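Phosphoribosylaminoimidazole-succinocarboxamide synthase (Thermotoga maritima, PDB 1KUT) catalyses the ATP-dependent joining of L-aspartate to the carboxylate of an aminoimidazole ribonucleotide, a step of de novo purine biosynthesis. Local coordinates at residues P81-V86 and K170-L175. Numbering follows the deposited sequence.
Sequences PLEVVV and KYEFGL
V84 and Y171 face each other as a hydrogen-bonded antiparallel pair: V84 N donates a hydrogen bond to Y171 O at 2.8 Å and Y171 N one to V84 O at 2.6 Å, both nearly straight at 165°. Beyond this pair strand 164-175 parts from strand 78-87 around E172, and a water takes over the bridging: it donates to L82 O and accepts from F173 N at 2.8 Å. V85 and K170, the neighbouring non-hydrogen-bonded pair, put their side chains on the sheet face shared with E83 and E172. From there K170 can be followed outward. Its CB lies against V85 CG2, and CG, anti to the backbone N (chi1 176°), is set beside the same methyl at 3.8 Å; the chain then bends at its second and third torsions, which brings CD close to E83 OE1. K170 CE and NZ each lie 4.1 Å from E83 OE1, beyond salt-bridge distance for NZ, which instead forms a salt bridge to E172 OE2 at 3.1 Å, approaching from above the carboxylate plane. The E83 and E172 side chains run side by side in the same direction, both extended beyond CG, and K116 forms salt bridges with the two carboxylates. On the reverse face, V84 CG2 meets the edge of the F173 ring at CD1, 4.0 Å away, and V86 CG2 meets the Y171 ring edge at CE2. Helix 138-160 packs on this apolar side, where its T152 hydrogen-bonds to Y171 OH. The contact thus joins two central strands of the antiparallel sheet with one face apolar, the other dominated by E83, K170 and E172; there K170, with K116, probably offsets the mutual repulsion of the two glutamates, whose OE2 atoms are 4.4 Å apart.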
loop_
_atom_site.group_PDB
_atom_site.type_symbol
_atom_site.label_atom_id
_atom_site.label_comp_id
_atom_site.label_asym_id
_atom_site.label_seq_id
_atom_site.Cartn_x
_atom_site.Cartn_y
_atom_site.Cartn_z
ATOM N N PRO B 81 15.054 -1.537 4.340
ATOM C CA PRO B 81 14.847 -0.535 3.282
ATOM C C PRO B 81 13.395 -0.083 3.399
ATOM O O PRO B 81 12.594 -0.236 2.470
ATOM C CB PRO B 81 15.104 -1.334 2.010
ATOM C CG PRO B 81 14.533 -2.693 2.365
ATOM C CD PRO B 81 15.037 -2.908 3.790
ATOM N N LEU B 82 13.065 0.499 4.545
ATOM C CA LEU B 82 11.690 0.875 4.805
ATOM C C LEU B 82 11.506 2.195 5.535
ATOM O O LEU B 82 12.371 2.627 6.294
ATOM C CB LEU B 82 11.067 -0.253 5.630
ATOM C CG LEU B 82 9.908 -1.112 5.141
ATOM C CD1 LEU B 82 10.025 -1.463 3.651
ATOM C CD2 LEU B 82 9.893 -2.352 6.020
ATOM N N GLU B 83 10.368 2.829 5.286
ATOM C CA GLU B 83 9.989 4.073 5.935
ATOM C C GLU B 83 8.627 3.741 6.539
ATOM O O GLU B 83 7.696 3.417 5.825
ATOM C CB GLU B 83 9.878 5.207 4.917
ATOM C CG GLU B 83 11.226 5.723 4.450
ATOM C CD GLU B 83 11.126 6.993 3.606
ATOM O OE1 GLU B 83 10.267 7.853 3.905
ATOM O OE2 GLU B 83 11.921 7.143 2.649
ATOM N N VAL B 84 8.528 3.774 7.862
ATOM C CA VAL B 84 7.287 3.444 8.543
ATOM C C VAL B 84 6.651 4.745 9.023
ATOM O O VAL B 84 7.217 5.455 9.860
ATOM C CB VAL B 84 7.540 2.527 9.769
ATOM C CG1 VAL B 84 6.207 1.984 10.286
ATOM C CG2 VAL B 84 8.498 1.400 9.406
ATOM N N VAL B 85 5.461 5.035 8.513
ATOM C CA VAL B 85 4.769 6.255 8.858
ATOM C C VAL B 85 3.558 6.008 9.739
ATOM O O VAL B 85 2.756 5.103 9.477
ATOM C CB VAL B 85 4.307 6.973 7.575
ATOM C CG1 VAL B 85 3.562 8.257 7.919
ATOM C CG2 VAL B 85 5.512 7.262 6.685
ATOM N N VAL B 86 3.434 6.806 10.797
ATOM C CA VAL B 86 2.288 6.696 11.674
ATOM C C VAL B 86 1.517 7.999 11.541
ATOM O O VAL B 86 2.095 9.098 11.642
ATOM C CB VAL B 86 2.700 6.488 13.137
ATOM C CG1 VAL B 86 1.459 6.376 14.007
ATOM C CG2 VAL B 86 3.527 5.220 13.269
ATOM N N LYS B 170 7.510 9.835 10.561
ATOM C CA LYS B 170 8.046 8.695 9.823
ATOM C C LYS B 170 9.242 8.100 10.573
ATOM O O LYS B 170 10.085 8.839 11.090
ATOM C CB LYS B 170 8.507 9.137 8.432
ATOM C CG LYS B 170 9.159 8.008 7.638
ATOM C CD LYS B 170 10.315 8.504 6.781
ATOM C CE LYS B 170 11.393 9.195 7.625
ATOM N NZ LYS B 170 12.734 9.158 6.965
ATOM N N TYR B 171 9.313 6.770 10.627
ATOM C CA TYR B 171 10.419 6.069 11.292
ATOM C C TYR B 171 11.148 5.144 10.319
ATOM O O TYR B 171 10.705 4.913 9.191
ATOM C CB TYR B 171 9.907 5.196 12.442
ATOM C CG TYR B 171 9.094 5.941 13.491
ATOM C CD1 TYR B 171 9.705 6.832 14.377
ATOM C CD2 TYR B 171 7.716 5.752 13.591
ATOM C CE1 TYR B 171 8.960 7.513 15.332
ATOM C CE2 TYR B 171 6.960 6.426 14.546
ATOM C CZ TYR B 171 7.590 7.296 15.409
ATOM O OH TYR B 171 6.860 7.930 16.374
ATOM N N GLU B 172 12.278 4.627 10.789
ATOM C CA GLU B 172 13.107 3.668 10.070
ATOM C C GLU B 172 13.731 2.790 11.148
ATOM O O GLU B 172 14.260 3.290 12.142
ATOM C CB GLU B 172 14.175 4.370 9.224
ATOM C CG GLU B 172 13.626 4.900 7.886
ATOM C CD GLU B 172 14.676 5.601 7.027
ATOM O OE1 GLU B 172 15.866 5.210 7.084
ATOM O OE2 GLU B 172 14.304 6.536 6.276
ATOM N N PHE B 173 13.624 1.480 10.962
ATOM C CA PHE B 173 14.139 0.513 11.921
ATOM C C PHE B 173 15.231 -0.372 11.345
ATOM O O PHE B 173 15.400 -0.473 10.114
ATOM C CB PHE B 173 13.022 -0.392 12.429
ATOM C CG PHE B 173 11.943 0.326 13.197
ATOM C CD1 PHE B 173 10.923 1.001 12.526
ATOM C CD2 PHE B 173 11.916 0.272 14.587
ATOM C CE1 PHE B 173 9.886 1.609 13.219
ATOM C CE2 PHE B 173 10.891 0.874 15.297
ATOM C CZ PHE B 173 9.860 1.551 14.599
ATOM N N GLY B 174 15.951 -1.035 12.250
ATOM C CA GLY B 174 17.025 -1.921 11.851
ATOM C C GLY B 174 17.209 -3.013 12.882
ATOM O O GLY B 174 16.531 -3.033 13.914
ATOM N N LEU B 175 18.122 -3.935 12.597
ATOM C CA LEU B 175 18.406 -5.038 13.510
ATOM C C LEU B 175 19.793 -4.843 14.103
ATOM O O LEU B 175 20.749 -4.594 13.373
ATOM C CB LEU B 175 18.344 -6.375 12.754
ATOM C CG LEU B 175 17.039 -7.187 12.668
ATOM C CD1 LEU B 175 15.848 -6.376 13.107
ATOM C CD2 LEU B 175 16.851 -7.687 11.244
HETATM O O HOH W 1 13.249 1.028 8.238
#